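Long-range contacts in dally-like protein (Drosophila melanogaster, PDB 3ODN), which probably serves, through its helical core domain among other parts, as a cell-surface heparan sulfate proteoglycan of the glypican family with a role in Hedgehog signalling: residues G78-K83 with R406-R411; E94-F99 with L121-E126; L147-F152 with C168-M173; G225-M230 with V249-G254; K237-K242 with G445-R450. The protein carries 2 engineered substitutions. All coordinates share one frame; numbering follows the deposited sequence.

Interaction 1 (G78-K83 with R406-R411)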
# COMPACT_ATOMS: atom_id res chain seq x y z
N GLY A 78 3.01 10.09 -2.21
CA GLY A 78 3.32 10.41 -0.81
C GLY A 78 2.24 11.20 -0.10
O GLY A 78 1.94 10.93 1.07
N SER A 79 1.66 12.19 -0.80
CA SER A 79 0.61 13.05 -0.27
C SER A 79 -0.67 12.26 -0.01
O SER A 79 -1.32 12.49 1.01
CB SER A 79 0.34 14.22 -1.20
OG SER A 79 -0.39 13.82 -2.35
N LYS A 80 -1.00 11.31 -0.91
CA LYS A 80 -2.16 10.41 -0.84
C LYS A 80 -1.98 9.33 0.25
O LYS A 80 -2.98 8.87 0.81
CB LYS A 80 -2.43 9.75 -2.22
CG LYS A 80 -3.08 10.67 -3.25
CD LYS A 80 -4.56 10.92 -2.95
CE LYS A 80 -5.05 12.24 -3.46
NZ LYS A 80 -5.42 12.19 -4.89
N ALA A 81 -0.73 8.92 0.53
CA ALA A 81 -0.43 7.95 1.59
C ALA A 81 -0.84 8.55 2.96
O ALA A 81 -1.54 7.92 3.73
CB ALA A 81 1.05 7.63 1.58
N THR A 82 -0.45 9.81 3.18
CA THR A 82 -0.69 10.65 4.35
C THR A 82 -2.20 10.91 4.52
O THR A 82 -2.70 10.84 5.64
CB THR A 82 0.12 11.95 4.17
OG1 THR A 82 1.48 11.60 3.90
CG2 THR A 82 0.06 12.85 5.39
N LYS A 83 -2.90 11.23 3.41
CA LYS A 83 -4.34 11.48 3.39
C LYS A 83 -5.10 10.22 3.86
O LYS A 83 -5.98 10.32 4.72
CB LYS A 83 -4.77 11.88 1.97
CG LYS A 83 -6.04 12.71 1.87
CD LYS A 83 -6.16 13.25 0.44
CE LYS A 83 -7.57 13.52 -0.03
NZ LYS A 83 -7.68 13.43 -1.51
N ARG A 406 -10.46 3.97 -3.78
CA ARG A 406 -10.87 3.94 -5.18
C ARG A 406 -10.03 4.91 -6.05
O ARG A 406 -9.73 4.62 -7.22
CB ARG A 406 -12.36 4.32 -5.27
CG ARG A 406 -13.27 3.11 -5.36
CD ARG A 406 -14.74 3.45 -5.15
NE ARG A 406 -15.40 2.34 -4.46
CZ ARG A 406 -16.39 2.47 -3.58
NH1 ARG A 406 -16.87 3.67 -3.28
NH2 ARG A 406 -16.91 1.39 -3.00
N ASP A 407 -9.66 6.04 -5.45
CA ASP A 407 -8.88 7.12 -6.04
C ASP A 407 -7.43 6.71 -6.23
O ASP A 407 -6.92 6.80 -7.34
CB ASP A 407 -9.01 8.37 -5.14
CG ASP A 407 -8.24 9.59 -5.57
OD1 ASP A 407 -7.80 10.36 -4.68
OD2 ASP A 407 -8.09 9.81 -6.80
N ILE A 408 -6.75 6.30 -5.14
CA ILE A 408 -5.36 5.84 -5.12
C ILE A 408 -5.21 4.68 -6.10
O ILE A 408 -4.26 4.63 -6.89
CB ILE A 408 -4.94 5.42 -3.68
CG1 ILE A 408 -4.96 6.63 -2.71
CG2 ILE A 408 -3.56 4.73 -3.67
CD1 ILE A 408 -5.00 6.26 -1.26
N ARG A 409 -6.17 3.77 -6.06
CA ARG A 409 -6.23 2.58 -6.90
C ARG A 409 -6.12 2.92 -8.39
O ARG A 409 -5.40 2.24 -9.13
CB ARG A 409 -7.52 1.79 -6.60
CG ARG A 409 -7.42 0.41 -7.13
CD ARG A 409 -8.73 -0.14 -7.56
NE ARG A 409 -8.58 -1.53 -7.99
CZ ARG A 409 -9.49 -2.47 -7.78
NH1 ARG A 409 -10.61 -2.19 -7.13
NH2 ARG A 409 -9.29 -3.70 -8.24
N GLN A 410 -6.81 3.96 -8.82
CA GLN A 410 -6.81 4.44 -10.19
C GLN A 410 -5.45 5.06 -10.54
O GLN A 410 -4.90 4.79 -11.63
CB GLN A 410 -7.97 5.44 -10.38
CG GLN A 410 -8.27 5.78 -11.85
CD GLN A 410 -8.20 4.59 -12.78
OE1 GLN A 410 -7.35 4.51 -13.66
NE2 GLN A 410 -9.10 3.62 -12.61
N ARG A 411 -4.90 5.88 -9.61
CA ARG A 411 -3.62 6.55 -9.81
C ARG A 411 -2.48 5.55 -9.85
O ARG A 411 -1.59 5.70 -10.68
CB ARG A 411 -3.37 7.67 -8.78
CG ARG A 411 -4.41 8.78 -8.81
CD ARG A 411 -4.18 9.77 -7.67
NE ARG A 411 -5.00 10.98 -7.76
CZ ARG A 411 -4.72 12.04 -8.51
NH1 ARG A 411 -3.65 12.04 -9.31
NH2 ARG A 411 -5.52 13.10 -8.52
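The carboxylate of Asp407 and the guanidinium of Arg411 both come up to the ammonium of Lys80. Lys80 NZ reaches Asp407 OD1 at 3.0 Å on the syn side of the carboxylate, 22° out of its plane, in a hydrogen-bonded salt bridge. The same nitrogen stands obliquely to the guanidinium, with Lys80 NZ 3.1 Å from Arg411 NE. Both atoms are donors, so this approach is no bond; the negative charge of Asp407 probably offsets the repulsion. Arg411 NE makes a weak salt bridge of 3.4 Å to Asp407 OD2 within its own helix, completing a three-residue network. A second lysine would add to the positive field without bonding: Lys83 NZ lies 4.4 Å from Asp407 OD1. The Lys80 chain bends at chi2 (-74°) and again at chi4, which brings its tip across the carboxylate. Nearer the backbone, Lys80 CB meets Ile408 CG1 at 4.0 Å. An alanine in place of Lys80 would probably leave Asp407 without its cross-helix salt bridge, with Arg411 as its weak remaining partner in the network. The helices run nearly antiparallel, with a crossing angle of -159° and local axes 11.1 Å apart. Ile408 continues inward onto Tyr200 and Leu204 of helix 182-214, while Arg409 of helix 400-414 bridges to Asp274 of helix 260-281.

Interaction 2 (E94-F99 with L121-E126)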
# COMPACT_ATOMS: atom_id res chain seq x y z
N GLU A 94 -13.60 8.20 15.46
CA GLU A 94 -15.06 8.29 15.35
C GLU A 94 -15.69 7.04 16.01
O GLU A 94 -16.60 7.17 16.80
CB GLU A 94 -15.48 8.41 13.87
CG GLU A 94 -16.58 9.44 13.61
CD GLU A 94 -18.02 9.03 13.85
OE1 GLU A 94 -18.81 9.89 14.31
OE2 GLU A 94 -18.39 7.88 13.51
N SER A 95 -15.16 5.86 15.69
CA SER A 95 -15.56 4.55 16.22
C SER A 95 -15.37 4.49 17.74
O SER A 95 -16.28 4.04 18.43
CB SER A 95 -14.76 3.44 15.54
OG SER A 95 -14.99 2.14 16.06
N ARG A 96 -14.22 4.97 18.26
CA ARG A 96 -13.96 4.99 19.69
C ARG A 96 -15.02 5.82 20.44
O ARG A 96 -15.57 5.32 21.43
CB ARG A 96 -12.54 5.53 19.97
CG ARG A 96 -12.13 5.48 21.45
CD ARG A 96 -10.99 6.43 21.74
NE ARG A 96 -9.68 5.78 21.79
CZ ARG A 96 -9.10 5.34 22.90
NH1 ARG A 96 -9.72 5.45 24.07
NH2 ARG A 96 -7.90 4.77 22.86
N THR A 97 -15.29 7.06 19.97
CA THR A 97 -16.25 8.00 20.56
C THR A 97 -17.67 7.43 20.55
O THR A 97 -18.35 7.51 21.55
CB THR A 97 -16.18 9.37 19.85
OG1 THR A 97 -14.81 9.73 19.66
CG2 THR A 97 -16.93 10.48 20.61
N GLN A 98 -18.10 6.88 19.41
CA GLN A 98 -19.41 6.25 19.19
C GLN A 98 -19.55 4.99 20.03
O GLN A 98 -20.65 4.71 20.49
CB GLN A 98 -19.61 5.91 17.71
CG GLN A 98 -20.16 7.06 16.88
CD GLN A 98 -21.16 6.58 15.85
OE1 GLN A 98 -20.85 5.77 14.97
NE2 GLN A 98 -22.38 7.06 15.96
N PHE A 99 -18.45 4.21 20.19
CA PHE A 99 -18.44 2.99 20.99
C PHE A 99 -18.70 3.36 22.45
O PHE A 99 -19.52 2.72 23.10
CB PHE A 99 -17.09 2.24 20.87
CG PHE A 99 -17.08 0.87 21.52
CD1 PHE A 99 -17.12 -0.28 20.75
CD2 PHE A 99 -17.04 0.74 22.90
CE1 PHE A 99 -17.14 -1.54 21.34
CE2 PHE A 99 -17.08 -0.51 23.50
CZ PHE A 99 -17.14 -1.64 22.71
N LEU A 121 -8.59 -1.77 24.36
CA LEU A 121 -8.76 -2.41 23.07
C LEU A 121 -8.52 -1.38 21.97
O LEU A 121 -7.71 -1.62 21.09
CB LEU A 121 -10.15 -3.07 22.92
CG LEU A 121 -10.35 -3.92 21.65
CD1 LEU A 121 -9.50 -5.16 21.69
CD2 LEU A 121 -11.81 -4.26 21.41
N PHE A 122 -9.18 -0.21 22.05
CA PHE A 122 -8.97 0.85 21.06
C PHE A 122 -7.52 1.36 20.96
O PHE A 122 -7.09 1.75 19.88
CB PHE A 122 -9.96 2.00 21.24
CG PHE A 122 -11.30 1.72 20.60
CD1 PHE A 122 -12.36 1.23 21.35
CD2 PHE A 122 -11.49 1.93 19.24
CE1 PHE A 122 -13.60 0.95 20.75
CE2 PHE A 122 -12.73 1.65 18.63
CZ PHE A 122 -13.78 1.19 19.40
N LYS A 123 -6.78 1.31 22.06
CA LYS A 123 -5.38 1.73 22.12
C LYS A 123 -4.49 0.78 21.35
O LYS A 123 -3.59 1.24 20.66
CB LYS A 123 -4.91 1.87 23.58
CG LYS A 123 -5.19 3.27 24.13
CD LYS A 123 -5.82 3.26 25.52
CE LYS A 123 -6.29 4.64 25.91
NZ LYS A 123 -6.70 4.71 27.33
N GLU A 124 -4.75 -0.54 21.45
CA GLU A 124 -4.02 -1.59 20.75
C GLU A 124 -4.19 -1.48 19.25
O GLU A 124 -3.22 -1.64 18.50
CB GLU A 124 -4.47 -2.96 21.23
CG GLU A 124 -4.13 -3.28 22.69
CD GLU A 124 -2.68 -3.49 23.11
OE1 GLU A 124 -2.45 -4.18 24.13
OE2 GLU A 124 -1.77 -2.94 22.44
N LEU A 125 -5.43 -1.17 18.80
CA LEU A 125 -5.81 -0.99 17.41
C LEU A 125 -5.17 0.27 16.88
O LEU A 125 -4.65 0.26 15.78
CB LEU A 125 -7.34 -0.95 17.25
CG LEU A 125 -8.15 -2.12 17.84
CD1 LEU A 125 -9.64 -1.78 17.89
CD2 LEU A 125 -7.92 -3.42 17.08
N GLU A 126 -5.15 1.35 17.70
CA GLU A 126 -4.48 2.62 17.39
C GLU A 126 -2.95 2.41 17.25
O GLU A 126 -2.37 2.81 16.23
CB GLU A 126 -4.81 3.69 18.45
CG GLU A 126 -6.01 4.55 18.08
CD GLU A 126 -6.96 5.07 19.16
OE1 GLU A 126 -6.65 4.97 20.37
OE2 GLU A 126 -8.03 5.60 18.77
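Arg96 and Phe122 lie side by side where two neighbouring helices of the glypican bundle, 48-106 and 115-131, pack antiparallel, their local axes 175° apart. The arginine starts over the aromatic face: its CA makes a CH-pi contact 3.8 Å from the Phe122 ring centroid. CG stands anti to the backbone N (chi1 -175°), and the chain runs on past the phenylalanine in the opposite direction to it. Arg96 CB meets Phe122 CD2 at 3.8 Å, and CG follows over Phe122 CG. A bend at chi3 then turns the guanidinium so that Phe122 CB lies over one of its faces. At its edge NE meets both carboxylate oxygens of Glu126, each in a weak bond, whereas Arg96 NH2 gives Glu126 OE1 a firm bond of 2.8 Å. Guanidinium and carboxylate are nearly coplanar, and the salt bridge probably limits the rotation of both groups. NH2 also touches the aliphatic part of Lys123, with Arg96 NH2 3.3 Å from Lys123 CG, while Lys123 NZ stays 4.5 Å from Arg96 NH1. On the buried side, Phe122 turns its edge toward the face of Phe99 in an offset edge-to-face pair with planes at 71°. Phe99 in turn stacks on Phe103 and touches Ile297 of helix 293-306. Ser95 OG is hydrogen-bonded to Val290 O, yet it also sits at the rim of the Phe122 ring, 3.5 Å from Phe122 CE2.

Interaction 3 (L147-F152 with C168-M173)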
# COMPACT_ATOMS: atom_id res chain seq x y z
N LEU A 147 -13.66 -10.05 29.04
CA LEU A 147 -15.06 -9.68 28.94
C LEU A 147 -15.96 -10.77 29.50
O LEU A 147 -16.86 -10.48 30.28
CB LEU A 147 -15.39 -9.33 27.47
CG LEU A 147 -16.80 -8.85 27.12
CD1 LEU A 147 -17.13 -7.53 27.80
CD2 LEU A 147 -16.95 -8.72 25.64
N TYR A 148 -15.67 -12.04 29.18
CA TYR A 148 -16.40 -13.22 29.67
C TYR A 148 -16.28 -13.42 31.19
O TYR A 148 -17.28 -13.76 31.84
CB TYR A 148 -15.90 -14.47 28.91
CG TYR A 148 -16.24 -15.81 29.52
CD1 TYR A 148 -17.56 -16.21 29.69
CD2 TYR A 148 -15.24 -16.71 29.86
CE1 TYR A 148 -17.88 -17.46 30.23
CE2 TYR A 148 -15.54 -17.98 30.36
CZ TYR A 148 -16.86 -18.34 30.56
OH TYR A 148 -17.17 -19.58 31.07
N GLN A 149 -15.06 -13.25 31.75
CA GLN A 149 -14.81 -13.44 33.18
C GLN A 149 -15.54 -12.40 34.00
O GLN A 149 -16.21 -12.77 34.97
CB GLN A 149 -13.30 -13.46 33.48
CG GLN A 149 -12.70 -14.87 33.45
CD GLN A 149 -11.24 -14.83 33.79
OE1 GLN A 149 -10.85 -14.69 34.95
NE2 GLN A 149 -10.40 -14.92 32.78
N LYS A 150 -15.48 -11.12 33.55
CA LYS A 150 -16.17 -9.98 34.16
C LYS A 150 -17.67 -10.22 34.14
O LYS A 150 -18.33 -10.03 35.15
CB LYS A 150 -15.86 -8.68 33.40
CG LYS A 150 -14.43 -8.18 33.49
CD LYS A 150 -14.02 -7.67 34.86
CE LYS A 150 -12.74 -6.89 34.76
NZ LYS A 150 -12.92 -5.64 33.98
N MET A 151 -18.20 -10.63 32.98
CA MET A 151 -19.62 -10.87 32.77
C MET A 151 -20.16 -12.08 33.50
O MET A 151 -21.31 -12.05 33.93
CB MET A 151 -19.96 -10.94 31.28
CG MET A 151 -20.01 -9.59 30.62
SD MET A 151 -20.45 -9.73 28.89
CE MET A 151 -22.21 -10.14 29.04
N PHE A 152 -19.34 -13.15 33.66
CA PHE A 152 -19.77 -14.34 34.39
C PHE A 152 -19.96 -13.95 35.85
O PHE A 152 -21.02 -14.23 36.42
CB PHE A 152 -18.78 -15.52 34.23
CG PHE A 152 -19.19 -16.75 35.00
CD1 PHE A 152 -18.70 -16.99 36.28
CD2 PHE A 152 -20.12 -17.65 34.48
CE1 PHE A 152 -19.12 -18.10 37.02
CE2 PHE A 152 -20.53 -18.77 35.22
CZ PHE A 152 -20.03 -18.99 36.48
N CYS A 168 -10.45 -21.75 35.99
CA CYS A 168 -11.17 -22.90 35.42
C CYS A 168 -12.19 -22.41 34.38
O CYS A 168 -12.36 -23.02 33.33
CB CYS A 168 -11.84 -23.73 36.52
SG CYS A 168 -13.05 -24.95 35.93
N VAL A 169 -12.86 -21.28 34.71
CA VAL A 169 -13.86 -20.59 33.89
C VAL A 169 -13.24 -20.17 32.54
O VAL A 169 -13.81 -20.50 31.50
CB VAL A 169 -14.51 -19.42 34.68
CG1 VAL A 169 -15.51 -18.64 33.84
CG2 VAL A 169 -15.18 -19.93 35.96
N SER A 170 -12.04 -19.54 32.58
CA SER A 170 -11.29 -19.10 31.38
C SER A 170 -10.75 -20.27 30.55
O SER A 170 -10.79 -20.19 29.32
CB SER A 170 -10.16 -18.14 31.75
OG SER A 170 -9.28 -18.70 32.71
N GLU A 171 -10.28 -21.35 31.22
CA GLU A 171 -9.77 -22.57 30.58
C GLU A 171 -10.85 -23.22 29.70
O GLU A 171 -10.53 -23.71 28.61
CB GLU A 171 -9.29 -23.58 31.65
CG GLU A 171 -7.89 -23.34 32.17
CD GLU A 171 -7.06 -24.59 32.36
OE1 GLU A 171 -7.36 -25.38 33.29
OE2 GLU A 171 -6.09 -24.78 31.59
N HIS A 172 -12.11 -23.21 30.17
CA HIS A 172 -13.29 -23.77 29.50
C HIS A 172 -13.94 -22.82 28.47
O HIS A 172 -14.78 -23.28 27.70
CB HIS A 172 -14.37 -24.17 30.53
CG HIS A 172 -13.99 -25.22 31.54
ND1 HIS A 172 -13.03 -26.19 31.27
CD2 HIS A 172 -14.54 -25.47 32.75
CE1 HIS A 172 -13.00 -26.96 32.35
NE2 HIS A 172 -13.89 -26.57 33.26
N MET A 173 -13.58 -21.52 28.46
CA MET A 173 -14.19 -20.51 27.57
C MET A 173 -14.36 -20.91 26.10
O MET A 173 -15.46 -20.80 25.57
CB MET A 173 -13.53 -19.14 27.68
CG MET A 173 -14.28 -18.09 26.85
SD MET A 173 -13.38 -16.66 26.24
CE MET A 173 -11.86 -17.43 25.64
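Apolar packing around Tyr148 and Val169 carries this contact. Tyr148 has CG anti to its backbone N (chi1 164°), which sends the ring across to the other helix. Val169 CG1 packs against its outer end, 3.5 Å from Tyr148 CE2 and 3.4 Å from Tyr148 OH. The same methyl also leans on the ring of Phe152, where Val169 CG1 is 4.3 Å from Phe152 CG. Toward the other end of the phenol, Met173 CG touches Tyr148 CD2 at 3.4 Å as the two side chains slide past each other in opposite directions. The sulfur makes a Met-aromatic contact: Met173 SD lies 5.0 Å from the Tyr148 ring centroid, obliquely at 49° from the normal. Polar groups meet by packing alone. The carbonyl of Val169 sits in plane at the ring edge, its O 3.3 Å from Tyr148 CE2, and Gln149 NE2 rests 3.4 Å from Ser170 CB, while Ser170 OG bonds to Arg167 O of its own helix. An alanine in place of Tyr148 would probably open a gap between Val169 and Met173 and leave the thioether free to turn. Val315 of helix 308-318 backs Tyr148, Phe152 and Val169, and the Cys168-Cys319 disulfide ties helix 163-176 to the residue just after helix 308-318. The whole is a steeply crossed helix pair, at 128°, in the all-alpha core of a glypican.

Interaction 4 (G225-M230 with V249-G254)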
# COMPACT_ATOMS: atom_id res chain seq x y z
N GLY A 225 27.32 9.61 -25.31
CA GLY A 225 27.69 9.39 -26.71
C GLY A 225 26.48 9.16 -27.58
O GLY A 225 26.33 9.80 -28.63
N ALA A 226 25.59 8.24 -27.16
CA ALA A 226 24.40 7.94 -27.95
C ALA A 226 23.34 9.07 -27.93
O ALA A 226 22.67 9.28 -28.96
CB ALA A 226 23.80 6.61 -27.53
N LEU A 227 23.24 9.83 -26.81
CA LEU A 227 22.28 10.94 -26.65
C LEU A 227 22.55 12.16 -27.57
O LEU A 227 21.63 12.64 -28.23
CB LEU A 227 22.09 11.33 -25.17
CG LEU A 227 20.85 12.12 -24.79
CD1 LEU A 227 19.59 11.30 -24.98
CD2 LEU A 227 20.92 12.54 -23.37
N THR A 228 23.80 12.63 -27.62
CA THR A 228 24.19 13.77 -28.47
C THR A 228 24.11 13.41 -29.95
O THR A 228 23.68 14.24 -30.75
CB THR A 228 25.60 14.27 -28.15
OG1 THR A 228 26.53 13.29 -28.60
CG2 THR A 228 25.80 14.54 -26.69
N LYS A 229 24.56 12.18 -30.29
CA LYS A 229 24.57 11.65 -31.67
C LYS A 229 23.13 11.55 -32.20
O LYS A 229 22.91 11.68 -33.40
CB LYS A 229 25.28 10.29 -31.72
CG LYS A 229 25.71 9.85 -33.10
CD LYS A 229 26.01 8.36 -33.14
CE LYS A 229 25.02 7.64 -34.03
NZ LYS A 229 25.36 6.20 -34.19
N MET A 230 22.15 11.37 -31.30
CA MET A 230 20.74 11.29 -31.64
C MET A 230 20.10 12.68 -31.76
O MET A 230 19.36 12.94 -32.72
CB MET A 230 20.00 10.38 -30.63
CG MET A 230 18.49 10.21 -30.87
SD MET A 230 17.41 11.47 -30.10
CE MET A 230 17.87 11.25 -28.32
N VAL A 249 13.81 6.45 -29.00
CA VAL A 249 13.28 5.51 -28.00
C VAL A 249 14.35 4.53 -27.52
O VAL A 249 14.55 4.42 -26.31
CB VAL A 249 11.94 4.85 -28.44
CG1 VAL A 249 11.58 3.64 -27.57
CG2 VAL A 249 10.81 5.87 -28.41
N ASN A 250 15.07 3.87 -28.47
CA ASN A 250 16.18 2.93 -28.23
C ASN A 250 17.31 3.59 -27.49
O ASN A 250 17.84 2.99 -26.55
CB ASN A 250 16.69 2.28 -29.52
CG ASN A 250 16.01 0.98 -29.90
OD1 ASN A 250 15.20 0.41 -29.15
ND2 ASN A 250 16.34 0.45 -31.06
N VAL A 251 17.65 4.84 -27.85
CA VAL A 251 18.71 5.63 -27.19
C VAL A 251 18.30 5.88 -25.75
O VAL A 251 19.05 5.51 -24.84
CB VAL A 251 19.07 6.94 -27.97
CG1 VAL A 251 19.82 7.95 -27.11
CG2 VAL A 251 19.83 6.62 -29.25
N ILE A 252 17.09 6.44 -25.54
CA ILE A 252 16.59 6.75 -24.19
C ILE A 252 16.39 5.52 -23.29
O ILE A 252 16.69 5.60 -22.10
CB ILE A 252 15.47 7.84 -24.17
CG1 ILE A 252 16.01 9.13 -24.83
CG2 ILE A 252 15.01 8.14 -22.74
CD1 ILE A 252 15.04 10.04 -25.35
N LYS A 253 16.01 4.35 -23.87
CA LYS A 253 15.92 3.07 -23.14
C LYS A 253 17.33 2.66 -22.61
O LYS A 253 17.45 2.21 -21.47
CB LYS A 253 15.34 1.96 -24.03
CG LYS A 253 13.83 2.01 -24.22
CD LYS A 253 13.27 0.64 -24.62
CE LYS A 253 11.81 0.70 -25.02
NZ LYS A 253 10.91 1.09 -23.89
N GLY A 254 18.36 2.86 -23.44
CA GLY A 254 19.75 2.57 -23.07
C GLY A 254 20.28 3.48 -21.98
O GLY A 254 21.09 3.05 -21.15
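A disulfide-tied antiparallel helix pair, consistent with the cysteine-rich lobe of a glypican, is joined here by Val251 packing against Ala226, Leu227 and Met230. Cys223 and Cys255 link the start of helix 222-231 to the end of helix 245-255, and the local axes lie 9.5 Å apart at a crossing angle of -156°. The small side chain of Ala226 is consistent with the close approach: Val251 CG1 settles 3.6 Å from Ala226 O and 4.2 Å from Ala226 CB. Leu227 closes over this methyl from the next position, with Leu227 CD1 4.0 Å from Val251 CG1, and the same branch reaches Ile252 CG1. The other methyl of the valine, CG2, meets Met230 CB at 4.0 Å. Every touching side chain is apolar, so between these segments the packing rests on dispersion and burial. Leu62 of helix 48-106 lies against both Leu227 and Ile252, and Val426 and Cys427 of helix 422-428 pack on Ile252; Cys427 is itself bonded to Cys248. Met230 leaves the backbone with CG anti to N and then bends at chi2 (-88°) and chi3, which curls its tip back toward helix 245-255 until Met230 CE sits 4.0 Å from Val251 CG1 and 4.3 Å from Ile252 CD1.

Interaction 5 (K237-K242 with G445-R450)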
# COMPACT_ATOMS: atom_id res chain seq x y z
N LYS A 237 25.89 16.94 -40.08
CA LYS A 237 25.98 16.52 -41.46
C LYS A 237 25.17 17.48 -42.37
O LYS A 237 24.91 17.17 -43.54
CB LYS A 237 25.51 15.06 -41.61
CG LYS A 237 26.46 14.02 -41.04
CD LYS A 237 26.03 12.59 -41.42
CE LYS A 237 26.72 12.08 -42.67
NZ LYS A 237 26.44 10.64 -42.92
N GLY A 238 24.79 18.64 -41.80
CA GLY A 238 24.03 19.68 -42.49
C GLY A 238 22.60 19.31 -42.83
O GLY A 238 22.17 19.47 -43.98
N TYR A 239 21.87 18.81 -41.83
CA TYR A 239 20.48 18.36 -41.92
C TYR A 239 19.58 19.07 -40.88
O TYR A 239 20.03 19.36 -39.77
CB TYR A 239 20.40 16.84 -41.72
CG TYR A 239 21.21 15.95 -42.65
CD1 TYR A 239 21.68 14.71 -42.23
CD2 TYR A 239 21.39 16.30 -43.99
CE1 TYR A 239 22.33 13.85 -43.11
CE2 TYR A 239 22.08 15.46 -44.87
CZ TYR A 239 22.55 14.23 -44.42
OH TYR A 239 23.22 13.40 -45.28
N THR A 240 18.30 19.32 -41.24
CA THR A 240 17.30 20.03 -40.42
C THR A 240 16.18 19.11 -39.97
O THR A 240 15.29 19.51 -39.21
CB THR A 240 16.79 21.31 -41.15
OG1 THR A 240 16.31 20.97 -42.46
CG2 THR A 240 17.87 22.39 -41.29
N GLU A 241 16.25 17.85 -40.41
CA GLU A 241 15.30 16.79 -40.09
C GLU A 241 15.45 16.34 -38.66
O GLU A 241 16.58 16.14 -38.21
CB GLU A 241 15.47 15.60 -41.03
CG GLU A 241 14.87 15.82 -42.42
CD GLU A 241 15.62 16.71 -43.39
OE1 GLU A 241 16.63 17.33 -42.99
OE2 GLU A 241 15.19 16.78 -44.56
N LYS A 242 14.31 16.16 -37.97
CA LYS A 242 14.20 15.74 -36.59
C LYS A 242 14.59 14.25 -36.44
O LYS A 242 14.57 13.55 -37.44
CB LYS A 242 12.78 16.03 -36.06
CG LYS A 242 12.75 17.18 -35.07
CD LYS A 242 12.47 18.53 -35.70
CE LYS A 242 12.46 19.62 -34.66
NZ LYS A 242 12.49 20.97 -35.29
N GLY A 445 21.04 8.22 -37.13
CA GLY A 445 22.36 7.88 -36.61
C GLY A 445 23.44 7.80 -37.67
O GLY A 445 24.63 7.78 -37.35
N HIS A 446 23.03 7.75 -38.95
CA HIS A 446 23.91 7.68 -40.12
C HIS A 446 23.54 8.78 -41.10
O HIS A 446 24.36 9.64 -41.37
CB HIS A 446 23.81 6.32 -40.82
CG HIS A 446 24.14 5.17 -39.93
ND1 HIS A 446 25.42 4.64 -39.88
CD2 HIS A 446 23.35 4.47 -39.08
CE1 HIS A 446 25.38 3.66 -39.00
NE2 HIS A 446 24.15 3.53 -38.48
N THR A 447 22.28 8.77 -41.61
CA THR A 447 21.77 9.76 -42.57
C THR A 447 20.28 10.06 -42.38
O THR A 447 19.69 9.71 -41.35
CB THR A 447 21.95 9.25 -44.01
OG1 THR A 447 22.26 7.85 -44.02
CG2 THR A 447 22.96 10.07 -44.80
N ILE A 448 19.68 10.71 -43.39
CA ILE A 448 18.26 10.95 -43.43
C ILE A 448 17.72 9.71 -44.11
O ILE A 448 17.83 9.57 -45.32
CB ILE A 448 17.86 12.27 -44.11
CG1 ILE A 448 18.38 13.45 -43.29
CG2 ILE A 448 16.33 12.37 -44.28
CD1 ILE A 448 18.38 14.67 -44.03
N ASP A 449 17.25 8.75 -43.30
CA ASP A 449 16.74 7.48 -43.80
C ASP A 449 15.94 6.81 -42.73
O ASP A 449 15.88 7.30 -41.60
CB ASP A 449 17.92 6.56 -44.22
CG ASP A 449 17.78 5.87 -45.57
OD1 ASP A 449 16.64 5.51 -45.95
OD2 ASP A 449 18.83 5.61 -46.20
N ARG A 450 15.34 5.66 -43.07
CA ARG A 450 14.56 4.84 -42.14
C ARG A 450 15.50 4.18 -41.14
O ARG A 450 16.54 3.62 -41.52
CB ARG A 450 13.74 3.78 -42.89
CG ARG A 450 13.06 4.31 -44.14
CD ARG A 450 12.05 3.34 -44.73
NE ARG A 450 11.58 3.78 -46.05
CZ ARG A 450 10.61 4.67 -46.25
NH1 ARG A 450 9.99 5.23 -45.22
NH2 ARG A 450 10.24 5.00 -47.48
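Lys237 NZ donates a hydrogen bond of 2.8 Å to His446 O, meeting the carbonyl at a C=O...N angle of 152° and tilted 28° from its plane. The bend at chi3 (94°) lays the end of the lysine chain along that oxygen, and Lys237 CD is also 3.4 Å from His446 O. Beside this bond Tyr239 presents a ring with both faces occupied. Ile448 CD1 sits over one of them in a CH-pi contact, 3.5 Å from the Tyr239 ring centroid; on the opposite face lies the carbonyl oxygen of Lys237. The phenol tip reaches the second loop as well, where Tyr239 OH touches Thr447 CG2 at 3.4 Å. Glu241 crosses Ile448 at about a right angle, with Glu241 OE1 3.3 Å from Ile448 CD1. That oxygen takes a hydrogen bond from Thr240 N, 3.1 Å away, which probably steadies the carboxylate. Asn444 OD1 accepts bonds from the backbone N of both His446 and Thr447, and the Cys244-Cys442 disulfide joins the same two loops. With one directed bond and one aliphatic residue touching both a ring and a carboxylate, the contact probably depends on shape as much as on charge at this exposed surface.

Overall arrangement
The five contacts are strung along an elongated helical core. Interaction 1 lies nearest the middle, its centre about 9 Å from the centre of the chain, and shares helix 48-106 with interaction 2, the two centres about 24 Å apart. Interaction 3 continues in that direction, its nearest atoms about 8 Å from interaction 2, through the consecutive helices 115-131 and 136-155. Interactions 4 and 5 occupy the opposite end; the centres of interactions 3 and 5 are about 86 Å apart. Interactions 4 and 5 touch, Lys229 CE lying 3.3 Å from Gly445 O. Interactions 1 and 5 bring late parts of the chain back onto early ones, and their segments alternate along the sequence.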